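PDB 1XTP: Lmaj004091aaa from Leishmania major, which probably trimethylates or dimethylates the N-terminal amino group of proteins that begin with an X-Pro-Lys sequence, using S-adenosyl-L-methionine as methyl donor. Local coordinates for residues M33-E37 / F205-K209; L89-G93 / P189-I193; A102-R106 / M128-A132. All coordinates share one frame. Numbering follows the deposited sequence.

Contact 1: residues M33-E37 / F205-K209; sequences MWKAE and FLVDK
A Met-aromatic contact and a salt bridge join helix 30-37 to strand 205-208 of the small four-stranded sheet that lies beside the main methyltransferase sheet. Residues 33-37 are helical, with Glu37 N bonded to Met33 O at 2.8 Å; residues 205-208 are extended and Lys209 leaves the strand. The two segments run almost parallel, 5° between their N-to-C directions, with axes 11.8 Å apart, so side chains alone bridge the gap; the nearest CA atoms, of Met33 and Val207, are 9.0 Å apart. Met33 and Glu37, one helical turn apart, point toward the strand, and Phe205 and Val207 toward the helix. Selenomethionine Met33 (chi1 t, chi2 -92°, chi3 m) folds CE over the face of the Phe205 ring (chi1 p, chi2 83°), 4.1 Å from its centroid, a CH-pi contact; SE sits obliquely, 5.4 Å from that centroid. Met33 CB reaches Phe205 CZ at 3.7 Å, and Met33 SE lies 4.0 Å from Val207 CG2. Glu37, m at chi1 and chi2, directs OE2 to Lys209 NZ at 2.8 Å, a hydrogen-bonded salt bridge. Lys209 starts sideways and reaches back with its amine, m at chi1 to chi3 and t at chi4. Tyr27 and Leu214, from the sheet's outermost strands, border the apolar patch, and Trp34 turns its NE1 to Asp173. Strands 205-208 and 213-215 form the beta hairpin that, with the N-terminal extension, distinguishes the NTM1 family from the bare Rossmann-like methyltransferase fold; here helix 30-37 packs against that hairpin.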
HETATM    1  N   MSE A  33      -8.506  19.186  -1.970  1.00 25.72           N
HETATM    2  CA  MSE A  33      -7.935  18.364  -3.039  1.00 25.24           C
HETATM    3  C   MSE A  33      -8.869  17.270  -3.525  1.00 25.25           C
HETATM    4  O   MSE A  33      -9.045  17.097  -4.730  1.00 25.56           O
HETATM    5  CB  MSE A  33      -6.623  17.751  -2.571  1.00 27.34           C
HETATM    6  CG  MSE A  33      -5.921  16.912  -3.605  1.00 28.16           C
HETATM    7 SE   MSE A  33      -6.418  15.037  -3.492  0.85 34.54          SE
HETATM    8  CE  MSE A  33      -5.585  14.695  -1.767  1.00 31.99           C
ATOM      9  N   TRP A  34      -9.461  16.508  -2.609  1.00 26.34           N
ATOM     10  CA  TRP A  34     -10.406  15.458  -3.021  1.00 24.14           C
ATOM     11  C   TRP A  34     -11.613  16.028  -3.777  1.00 26.23           C
ATOM     12  O   TRP A  34     -12.160  15.342  -4.634  1.00 22.48           O
ATOM     13  CB  TRP A  34     -10.907  14.620  -1.828  1.00 22.07           C
ATOM     14  CG  TRP A  34      -9.838  13.824  -1.128  1.00 20.78           C
ATOM     15  CD1 TRP A  34      -9.517  13.890   0.198  1.00 24.10           C
ATOM     16  CD2 TRP A  34      -8.928  12.875  -1.713  1.00 20.20           C
ATOM     17  NE1 TRP A  34      -8.473  13.035   0.485  1.00 23.53           N
ATOM     18  CE2 TRP A  34      -8.087  12.405  -0.672  1.00 22.93           C
ATOM     19  CE3 TRP A  34      -8.719  12.399  -3.016  1.00 24.87           C
ATOM     20  CZ2 TRP A  34      -7.084  11.465  -0.887  1.00 19.16           C
ATOM     21  CZ3 TRP A  34      -7.707  11.463  -3.236  1.00 24.29           C
ATOM     22  CH2 TRP A  34      -6.901  11.012  -2.178  1.00 23.67           C
ATOM     23  N   LYS A  35     -12.039  17.257  -3.461  1.00 23.49           N
ATOM     24  CA  LYS A  35     -13.104  17.898  -4.231  1.00 24.31           C
ATOM     25  C   LYS A  35     -12.638  18.168  -5.656  1.00 28.22           C
ATOM     26  O   LYS A  35     -13.432  18.101  -6.584  1.00 26.62           O
ATOM     27  CB  LYS A  35     -13.589  19.190  -3.557  1.00 24.92           C
ATOM     28  CG  LYS A  35     -14.566  18.944  -2.419  1.00 28.09           C
ATOM     29  CD  LYS A  35     -14.768  20.169  -1.526  1.00 29.17           C
ATOM     30  CE  LYS A  35     -15.690  21.206  -2.142  1.00 30.05           C
ATOM     31  NZ  LYS A  35     -15.888  22.362  -1.202  1.00 25.24           N
ATOM     32  N   ALA A  36     -11.345  18.447  -5.835  1.00 29.86           N
ATOM     33  CA  ALA A  36     -10.781  18.675  -7.175  1.00 30.90           C
ATOM     34  C   ALA A  36     -10.544  17.370  -7.936  1.00 30.19           C
ATOM     35  O   ALA A  36     -10.792  17.278  -9.142  1.00 33.73           O
ATOM     36  CB  ALA A  36      -9.468  19.469  -7.077  1.00 27.74           C
ATOM     37  N   GLU A  37     -10.067  16.358  -7.232  1.00 25.96           N
ATOM     38  CA  GLU A  37      -9.595  15.154  -7.875  1.00 25.35           C
ATOM     39  C   GLU A  37     -10.649  14.056  -8.051  1.00 24.96           C
ATOM     40  O   GLU A  37     -10.427  13.142  -8.847  1.00 27.74           O
ATOM     41  CB  GLU A  37      -8.411  14.581  -7.072  1.00 25.25           C
ATOM     42  CG  GLU A  37      -7.143  15.388  -7.198  1.00 30.28           C
ATOM     43  CD  GLU A  37      -6.462  15.248  -8.566  1.00 35.19           C
ATOM     44  OE1 GLU A  37      -6.485  14.137  -9.158  1.00 35.96           O
ATOM     45  OE2 GLU A  37      -5.887  16.251  -9.042  1.00 33.82           O
ATOM     46  N   PHE A 205       1.186  16.592   1.456  1.00 33.60           N
ATOM     47  CA  PHE A 205       1.020  15.511   0.491  1.00 31.07           C
ATOM     48  C   PHE A 205       1.451  15.962  -0.881  1.00 29.58           C
ATOM     49  O   PHE A 205       1.603  17.161  -1.131  1.00 29.36           O
ATOM     50  CB  PHE A 205      -0.420  14.994   0.434  1.00 29.41           C
ATOM     51  CG  PHE A 205      -1.443  16.020  -0.021  1.00 24.77           C
ATOM     52  CD1 PHE A 205      -1.655  16.270  -1.356  1.00 26.82           C
ATOM     53  CD2 PHE A 205      -2.218  16.705   0.913  1.00 26.77           C
ATOM     54  CE1 PHE A 205      -2.607  17.185  -1.765  1.00 26.74           C
ATOM     55  CE2 PHE A 205      -3.156  17.628   0.515  1.00 27.99           C
ATOM     56  CZ  PHE A 205      -3.354  17.882  -0.816  1.00 27.05           C
ATOM     57  N   LEU A 206       1.645  14.972  -1.750  1.00 27.22           N
ATOM     58  CA  LEU A 206       2.016  15.182  -3.142  1.00 28.72           C
ATOM     59  C   LEU A 206       1.184  14.249  -3.995  1.00 28.01           C
ATOM     60  O   LEU A 206       1.392  13.031  -3.959  1.00 25.90           O
ATOM     61  CB  LEU A 206       3.508  14.900  -3.375  1.00 28.44           C
ATOM     62  CG  LEU A 206       4.018  15.058  -4.818  1.00 28.03           C
ATOM     63  CD1 LEU A 206       3.715  16.418  -5.359  1.00 25.44           C
ATOM     64  CD2 LEU A 206       5.519  14.817  -4.894  1.00 27.93           C
ATOM     65  N   VAL A 207       0.238  14.826  -4.736  1.00 25.81           N
ATOM     66  CA  VAL A 207      -0.489  14.103  -5.788  1.00 25.54           C
ATOM     67  C   VAL A 207       0.414  13.937  -7.038  1.00 23.87           C
ATOM     68  O   VAL A 207       0.884  14.917  -7.648  1.00 22.79           O
ATOM     69  CB  VAL A 207      -1.815  14.802  -6.184  1.00 24.35           C
ATOM     70  CG1 VAL A 207      -2.525  14.050  -7.298  1.00 24.35           C
ATOM     71  CG2 VAL A 207      -2.747  14.931  -4.985  1.00 24.52           C
ATOM     72  N   ASP A 208       0.646  12.685  -7.402  1.00 22.41           N
ATOM     73  CA  ASP A 208       1.352  12.359  -8.644  1.00 24.34           C
ATOM     74  C   ASP A 208       0.325  12.317  -9.792  1.00 24.01           C
ATOM     75  O   ASP A 208      -0.538  11.430  -9.860  1.00 24.13           O
ATOM     76  CB  ASP A 208       2.089  11.027  -8.505  1.00 23.43           C
ATOM     77  CG  ASP A 208       3.016  10.737  -9.693  1.00 27.92           C
ATOM     78  OD1 ASP A 208       2.699  11.134 -10.832  1.00 34.54           O
ATOM     79  OD2 ASP A 208       4.060  10.098  -9.491  1.00 36.57           O
ATOM     80  N   LYS A 209       0.417  13.299 -10.679  1.00 25.40           N
ATOM     81  CA  LYS A 209      -0.523  13.432 -11.781  1.00 25.80           C
ATOM     82  C   LYS A 209      -0.169  12.512 -12.934  1.00 25.63           C
ATOM     83  O   LYS A 209      -0.884  12.473 -13.914  1.00 30.19           O
ATOM     84  CB  LYS A 209      -0.547  14.868 -12.289  1.00 25.54           C
ATOM     85  CG  LYS A 209      -0.993  15.893 -11.228  1.00 29.54           C
ATOM     86  CD  LYS A 209      -2.444  15.756 -10.829  1.00 27.46           C
ATOM     87  CE  LYS A 209      -3.414  16.150 -11.939  1.00 30.04           C
ATOM     88  NZ  LYS A 209      -4.788  15.768 -11.553  1.00 32.73           N
TER

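Contact 2: residues L89-G93 / P189-I193; sequences LPGHG and PNGYI
Residues 89-93 form an irregular loop, extended at Leu89, Pro90, His92 and Gly93 but turned at Gly91, whose phi/psi of 45°/41° is left-handed. It meets residues 189-193 where the chain rounds a corner at Pro189 and Asn190 and becomes extended by Gly191. Gly93 and Asn190 have the nearest CA atoms, 5.0 Å apart, and Gly93 N donates to Asn190 O at 2.9 Å (156°); His92 CA adds a CA-H...O contact to Asn190 O at 3.5 Å. Tyr192 (chi1 m, chi2 88°) points toward the loop, and its OH donates to Pro90 O at 2.6 Å. Leu89 CB sits over the ring face, 4.2 Å from the Tyr192 centroid, while His92 CB approaches Tyr192 CE1 at 3.7 Å. A very short bond from His92 ND1 to Leu89 O, 2.5 Å, closes the loop on itself. The contact ties the connection from helix 75-87 to strand 96-100 onto the start of strand 191-198, beside Ala252 of the adjoining strand 248-253 and Val233 of strand 232-237 beyond it, with Lys254 in a cation-pi contact with Tyr192.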
ATOM      1  N   LEU A  89       7.698  -9.130  14.951  1.00 30.47           N
ATOM      2  CA  LEU A  89       6.343  -8.860  15.426  1.00 29.24           C
ATOM      3  C   LEU A  89       5.941  -9.945  16.420  1.00 28.07           C
ATOM      4  O   LEU A  89       6.028 -11.117  16.097  1.00 26.73           O
ATOM      5  CB  LEU A  89       5.360  -8.781  14.258  1.00 28.39           C
ATOM      6  CG  LEU A  89       5.696  -7.697  13.237  1.00 23.84           C
ATOM      7  CD1 LEU A  89       4.771  -7.803  12.017  1.00 27.07           C
ATOM      8  CD2 LEU A  89       5.608  -6.321  13.874  1.00 29.01           C
ATOM      9  N   PRO A  90       5.547  -9.559  17.649  1.00 30.95           N
ATOM     10  CA  PRO A  90       5.162 -10.569  18.649  1.00 30.90           C
ATOM     11  C   PRO A  90       3.937 -11.380  18.267  1.00 30.48           C
ATOM     12  O   PRO A  90       2.955 -10.842  17.739  1.00 30.66           O
ATOM     13  CB  PRO A  90       4.892  -9.748  19.917  1.00 31.02           C
ATOM     14  CG  PRO A  90       5.597  -8.474  19.695  1.00 33.52           C
ATOM     15  CD  PRO A  90       5.487  -8.203  18.219  1.00 32.58           C
ATOM     16  N   GLY A  91       4.026 -12.677  18.534  1.00 30.65           N
ATOM     17  CA  GLY A  91       2.959 -13.607  18.249  1.00 31.21           C
ATOM     18  C   GLY A  91       2.343 -13.431  16.877  1.00 30.36           C
ATOM     19  O   GLY A  91       1.125 -13.515  16.744  1.00 36.80           O
ATOM     20  N   HIS A  92       3.156 -13.177  15.854  1.00 27.54           N
ATOM     21  CA  HIS A  92       2.621 -13.080  14.478  1.00 25.72           C
ATOM     22  C   HIS A  92       2.412 -14.494  13.960  1.00 25.12           C
ATOM     23  O   HIS A  92       3.263 -15.346  14.160  1.00 26.99           O
ATOM     24  CB  HIS A  92       3.515 -12.229  13.549  1.00 26.01           C
ATOM     25  CG  HIS A  92       4.879 -12.805  13.284  1.00 21.91           C
ATOM     26  ND1 HIS A  92       5.936 -12.649  14.155  1.00 24.84           N
ATOM     27  CD2 HIS A  92       5.360 -13.513  12.238  1.00 28.07           C
ATOM     28  CE1 HIS A  92       7.005 -13.245  13.660  1.00 28.44           C
ATOM     29  NE2 HIS A  92       6.682 -13.784  12.500  1.00 26.88           N
ATOM     30  N   GLY A  93       1.263 -14.755  13.345  1.00 23.23           N
ATOM     31  CA  GLY A  93       0.946 -16.092  12.849  1.00 25.92           C
ATOM     32  C   GLY A  93       1.698 -16.364  11.555  1.00 26.54           C
ATOM     33  O   GLY A  93       2.227 -15.451  10.955  1.00 20.83           O
ATOM     34  N   PRO A 189      -6.553 -13.582  15.092  1.00 27.13           N
ATOM     35  CA  PRO A 189      -6.037 -12.950  16.317  1.00 25.70           C
ATOM     36  C   PRO A 189      -4.511 -12.720  16.350  1.00 25.54           C
ATOM     37  O   PRO A 189      -4.050 -11.802  17.023  1.00 24.45           O
ATOM     38  CB  PRO A 189      -6.492 -13.918  17.430  1.00 26.51           C
ATOM     39  CG  PRO A 189      -7.701 -14.622  16.822  1.00 25.64           C
ATOM     40  CD  PRO A 189      -7.318 -14.808  15.384  1.00 27.57           C
ATOM     41  N   ASN A 190      -3.743 -13.537  15.627  1.00 24.24           N
ATOM     42  CA  ASN A 190      -2.299 -13.350  15.522  1.00 23.18           C
ATOM     43  C   ASN A 190      -1.899 -12.654  14.221  1.00 23.14           C
ATOM     44  O   ASN A 190      -0.769 -12.782  13.743  1.00 21.18           O
ATOM     45  CB  ASN A 190      -1.601 -14.703  15.635  1.00 24.12           C
ATOM     46  CG  ASN A 190      -1.908 -15.397  16.936  1.00 24.09           C
ATOM     47  OD1 ASN A 190      -2.287 -14.750  17.915  1.00 29.07           O
ATOM     48  ND2 ASN A 190      -1.770 -16.724  16.954  1.00 22.72           N
ATOM     49  N   GLY A 191      -2.825 -11.910  13.640  1.00 19.89           N
ATOM     50  CA  GLY A 191      -2.553 -11.287  12.366  1.00 22.35           C
ATOM     51  C   GLY A 191      -2.150  -9.827  12.488  1.00 18.88           C
ATOM     52  O   GLY A 191      -2.486  -9.150  13.449  1.00 18.59           O
ATOM     53  N   TYR A 192      -1.429  -9.345  11.483  1.00 22.82           N
ATOM     54  CA  TYR A 192      -1.100  -7.936  11.369  1.00 23.43           C
ATOM     55  C   TYR A 192      -1.298  -7.492   9.925  1.00 23.61           C
ATOM     56  O   TYR A 192      -1.124  -8.292   8.987  1.00 23.21           O
ATOM     57  CB  TYR A 192       0.363  -7.716  11.705  1.00 23.98           C
ATOM     58  CG  TYR A 192       0.793  -7.918  13.137  1.00 23.64           C
ATOM     59  CD1 TYR A 192       1.179  -9.170  13.601  1.00 26.38           C
ATOM     60  CD2 TYR A 192       0.908  -6.846  14.001  1.00 25.94           C
ATOM     61  CE1 TYR A 192       1.608  -9.351  14.913  1.00 24.10           C
ATOM     62  CE2 TYR A 192       1.355  -7.023  15.320  1.00 27.01           C
ATOM     63  CZ  TYR A 192       1.707  -8.268  15.759  1.00 25.46           C
ATOM     64  OH  TYR A 192       2.163  -8.445  17.055  1.00 30.64           O
ATOM     65  N   ILE A 193      -1.660  -6.227   9.744  1.00 22.17           N
ATOM     66  CA  ILE A 193      -1.459  -5.560   8.449  1.00 26.19           C
ATOM     67  C   ILE A 193      -0.015  -5.111   8.391  1.00 24.84           C
ATOM     68  O   ILE A 193       0.435  -4.381   9.253  1.00 27.31           O
ATOM     69  CB  ILE A 193      -2.350  -4.321   8.251  1.00 25.67           C
ATOM     70  CG1 ILE A 193      -3.824  -4.701   8.221  1.00 25.34           C
ATOM     71  CG2 ILE A 193      -2.036  -3.650   6.934  1.00 28.13           C
ATOM     72  CD1 ILE A 193      -4.748  -3.567   8.570  1.00 29.30           C
TER

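Contact 3: residues A102-R106 / M128-A132; sequences AGIGR and MLEEA. With SAI (S-adenosyl-L-homoselenocysteine), chain B.
Ala102 opens the turn after strand 96-100: its O accepts Gly105 N at 3.0 Å and lies 3.6 Å from CA of the bound SAI, the selenium analogue of the product S-adenosyl-L-homocysteine. At Gly103, phi/psi 62°/-122°, the backbone comes closest to the ligand ribose, with CA 3.2 Å from SAI O3'; the positive phi favours glycine, and a CB here would be crowded by both SAI CB and Met128 CE. Gly103 N donates to Glu123, which also binds SAI. Gly103 O lies 3.1 Å from Met128 O, a close approach of two acceptors and no hydrogen bond. Ile104 (chi1 p, chi2 t) makes the apolar join to helix 126-135: its CG2 touches CE of selenomethionine Met128 (m at chi1 to chi3) at 3.6 Å and Glu131 CG at 3.8 Å. Ile104 O meets Ala132 CA at 3.4 Å in a CA-H...O contact, at the nearest CA pair, Ile104 and Ala132, 4.2 Å apart. Gly105, phi/psi 82°/27°, is the N-cap of helix 106-115, its N 4.0 Å from Ala132 CB. Arg106 (t, t, p, 87°) turns from the helix to the ligand carboxylate: NE donates to SAI OXT at 2.8 Å and NH2 to SAI O at 2.9 Å, while NH1 pairs with Asp78. This is the glycine-rich loop of Rossmann-like methyltransferases, Gly101-Ala102-Gly103-Ile104-Gly105, packed against the helix that follows the second strand of the fold.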
ATOM      1  N   ALA A 102      -0.508  -6.662  -5.592  1.00 24.66           N
ATOM      2  CA  ALA A 102       0.624  -7.588  -5.716  1.00 25.35           C
ATOM      3  C   ALA A 102       1.499  -7.404  -6.948  1.00 25.51           C
ATOM      4  O   ALA A 102       2.658  -7.804  -6.932  1.00 24.46           O
ATOM      5  CB  ALA A 102       0.117  -9.002  -5.682  1.00 23.50           C
ATOM      6  N   GLY A 103       0.932  -6.820  -8.008  1.00 27.21           N
ATOM      7  CA  GLY A 103       1.631  -6.660  -9.264  1.00 27.35           C
ATOM      8  C   GLY A 103       1.986  -8.016  -9.828  1.00 27.15           C
ATOM      9  O   GLY A 103       1.105  -8.845 -10.041  1.00 27.78           O
ATOM     10  N   ILE A 104       3.274  -8.249 -10.059  1.00 27.53           N
ATOM     11  CA  ILE A 104       3.734  -9.549 -10.589  1.00 30.20           C
ATOM     12  C   ILE A 104       4.113 -10.540  -9.488  1.00 30.18           C
ATOM     13  O   ILE A 104       4.762 -11.548  -9.772  1.00 29.39           O
ATOM     14  CB  ILE A 104       4.944  -9.408 -11.547  1.00 29.92           C
ATOM     15  CG1 ILE A 104       6.159  -8.854 -10.806  1.00 31.02           C
ATOM     16  CG2 ILE A 104       4.584  -8.555 -12.761  1.00 30.35           C
ATOM     17  CD1 ILE A 104       7.427  -9.055 -11.554  1.00 34.41           C
ATOM     18  N   GLY A 105       3.749 -10.229  -8.241  1.00 30.17           N
ATOM     19  CA  GLY A 105       3.949 -11.144  -7.108  1.00 29.20           C
ATOM     20  C   GLY A 105       5.346 -11.131  -6.523  1.00 26.80           C
ATOM     21  O   GLY A 105       5.787 -12.128  -5.953  1.00 25.77           O
ATOM     22  N   ARG A 106       6.035  -9.998  -6.656  1.00 25.22           N
ATOM     23  CA  ARG A 106       7.409  -9.838  -6.173  1.00 23.66           C
ATOM     24  C   ARG A 106       7.584 -10.092  -4.676  1.00 23.58           C
ATOM     25  O   ARG A 106       8.545 -10.781  -4.254  1.00 22.21           O
ATOM     26  CB  ARG A 106       7.900  -8.417  -6.489  1.00 25.38           C
ATOM     27  CG  ARG A 106       9.362  -8.133  -6.072  1.00 25.32           C
ATOM     28  CD  ARG A 106       9.705  -6.638  -6.259  1.00 26.79           C
ATOM     29  NE  ARG A 106       8.948  -5.817  -5.310  1.00 28.08           N
ATOM     30  CZ  ARG A 106       9.327  -5.520  -4.069  1.00 22.47           C
ATOM     31  NH1 ARG A 106      10.492  -5.918  -3.581  1.00 25.53           N
ATOM     32  NH2 ARG A 106       8.529  -4.787  -3.314  1.00 28.64           N
HETATM   33  N   MSE A 128      -0.625  -8.007 -15.102  1.00 24.66           N
HETATM   34  CA  MSE A 128       0.227  -8.108 -13.908  1.00 25.22           C
HETATM   35  C   MSE A 128      -0.090  -9.412 -13.168  1.00 25.05           C
HETATM   36  O   MSE A 128       0.812 -10.178 -12.816  1.00 23.92           O
HETATM   37  CB  MSE A 128       0.026  -6.919 -12.964  1.00 27.63           C
HETATM   38  CG  MSE A 128       0.291  -5.545 -13.561  1.00 34.64           C
HETATM   39 SE   MSE A 128       2.169  -5.306 -14.016  0.85 45.62          SE
HETATM   40  CE  MSE A 128       2.886  -5.451 -12.355  1.00 46.22           C
ATOM     41  N   LEU A 129      -1.379  -9.659 -12.944  1.00 25.93           N
ATOM     42  CA  LEU A 129      -1.827 -10.858 -12.233  1.00 27.96           C
ATOM     43  C   LEU A 129      -1.498 -12.155 -12.979  1.00 25.98           C
ATOM     44  O   LEU A 129      -1.139 -13.164 -12.366  1.00 25.05           O
ATOM     45  CB  LEU A 129      -3.329 -10.777 -11.962  1.00 27.79           C
ATOM     46  CG  LEU A 129      -3.963 -11.855 -11.065  1.00 28.39           C
ATOM     47  CD1 LEU A 129      -3.325 -11.885  -9.700  1.00 30.47           C
ATOM     48  CD2 LEU A 129      -5.457 -11.593 -10.918  1.00 32.78           C
ATOM     49  N   GLU A 130      -1.639 -12.116 -14.296  1.00 26.84           N
ATOM     50  CA  GLU A 130      -1.308 -13.251 -15.161  1.00 29.29           C
ATOM     51  C   GLU A 130       0.166 -13.605 -15.100  1.00 27.41           C
ATOM     52  O   GLU A 130       0.526 -14.766 -15.041  1.00 27.64           O
ATOM     53  CB  GLU A 130      -1.717 -12.965 -16.619  1.00 31.02           C
ATOM     54  CG  GLU A 130      -3.232 -13.061 -16.882  1.00 39.66           C
ATOM     55  CD  GLU A 130      -3.843 -14.379 -16.376  1.00 45.21           C
ATOM     56  OE1 GLU A 130      -3.328 -15.462 -16.757  1.00 48.06           O
ATOM     57  OE2 GLU A 130      -4.821 -14.319 -15.587  1.00 44.77           O
ATOM     58  N   GLU A 131       1.016 -12.594 -15.122  1.00 27.46           N
ATOM     59  CA  GLU A 131       2.443 -12.811 -14.978  1.00 28.36           C
ATOM     60  C   GLU A 131       2.822 -13.360 -13.594  1.00 28.98           C
ATOM     61  O   GLU A 131       3.700 -14.218 -13.490  1.00 29.96           O
ATOM     62  CB  GLU A 131       3.186 -11.510 -15.270  1.00 26.53           C
ATOM     63  CG  GLU A 131       4.683 -11.603 -15.105  1.00 31.24           C
ATOM     64  CD  GLU A 131       5.336 -12.619 -16.030  1.00 33.41           C
ATOM     65  OE1 GLU A 131       4.764 -12.947 -17.091  1.00 33.61           O
ATOM     66  OE2 GLU A 131       6.452 -13.073 -15.695  1.00 37.94           O
ATOM     67  N   ALA A 132       2.181 -12.849 -12.544  1.00 27.46           N
ATOM     68  CA  ALA A 132       2.310 -13.413 -11.197  1.00 25.39           C
ATOM     69  C   ALA A 132       2.041 -14.913 -11.153  1.00 26.82           C
ATOM     70  O   ALA A 132       2.787 -15.657 -10.507  1.00 25.74           O
ATOM     71  CB  ALA A 132       1.347 -12.696 -10.237  1.00 28.02           C
TER
HETATM   72  N   SAI B 401       3.104  -4.415  -4.191  1.00 31.77           N
HETATM   73  CA  SAI B 401       3.939  -4.881  -5.335  1.00 30.13           C
HETATM   74  CB  SAI B 401       3.661  -4.037  -6.561  1.00 31.24           C
HETATM   75  CG  SAI B 401       3.975  -2.553  -6.445  1.00 31.74           C
HETATM   76 SE   SAI B 401       3.537  -1.658  -8.145  0.85 32.69          SE
HETATM   77  C   SAI B 401       5.432  -4.777  -5.066  1.00 30.14           C
HETATM   78  O   SAI B 401       5.857  -4.060  -4.161  1.00 27.46           O
HETATM   79  OXT SAI B 401       6.241  -5.379  -5.771  1.00 29.66           O
HETATM   80  C5' SAI B 401       1.735  -1.040  -7.625  1.00 32.32           C
HETATM   81  C4' SAI B 401       0.635  -2.059  -7.936  1.00 26.64           C
HETATM   82  O4' SAI B 401      -0.570  -1.561  -7.432  1.00 26.96           O
HETATM   83  C3' SAI B 401       0.389  -2.309  -9.416  1.00 25.27           C
HETATM   84  O3' SAI B 401       0.409  -3.685  -9.693  1.00 24.13           O
HETATM   85  C2' SAI B 401      -0.984  -1.759  -9.716  1.00 22.53           C
HETATM   86  O2' SAI B 401      -1.673  -2.500 -10.714  1.00 22.49           O
HETATM   87  C1' SAI B 401      -1.597  -1.906  -8.346  1.00 24.91           C
HETATM   88  N9  SAI B 401      -2.760  -1.066  -8.101  1.00 26.98           N
HETATM   89  C8  SAI B 401      -3.025   0.172  -8.642  1.00 25.78           C
HETATM   90  N7  SAI B 401      -4.185   0.596  -8.147  1.00 20.23           N
HETATM   91  C5  SAI B 401      -4.661  -0.350  -7.283  1.00 29.15           C
HETATM   92  C6  SAI B 401      -5.807  -0.415  -6.494  1.00 26.42           C
HETATM   93  N6  SAI B 401      -6.685   0.589  -6.518  1.00 21.72           N
HETATM   94  N1  SAI B 401      -6.028  -1.529  -5.701  1.00 26.22           N
HETATM   95  C2  SAI B 401      -5.128  -2.587  -5.693  1.00 26.26           C
HETATM   96  N3  SAI B 401      -3.986  -2.504  -6.472  1.00 25.90           N
HETATM   97  C4  SAI B 401      -3.763  -1.403  -7.241  1.00 28.74           C

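In the fold
Contact 3 belongs to the cofactor site, whereas contacts 1 and 2 lie away from it, on opposite sides of the chain's centre and 34 Å apart between centres. Contacts 2 and 3 share the Rossmann-like seven-stranded sheet: strand 96-100 has the loop of contact 2 before it and the loop of contact 3 after it. Contact 1 instead uses the smaller sheet, although strand 205-208 follows strand 191-198 in the chain. Contacts 1 and 3 are buried; contact 2 is partly exposed. Their chemistry differs accordingly: apolar side chains and one salt bridge in contact 1, hydrogen bonds to backbone carbonyls in contact 2, and tight glycine backbone beside the ligand in contact 3.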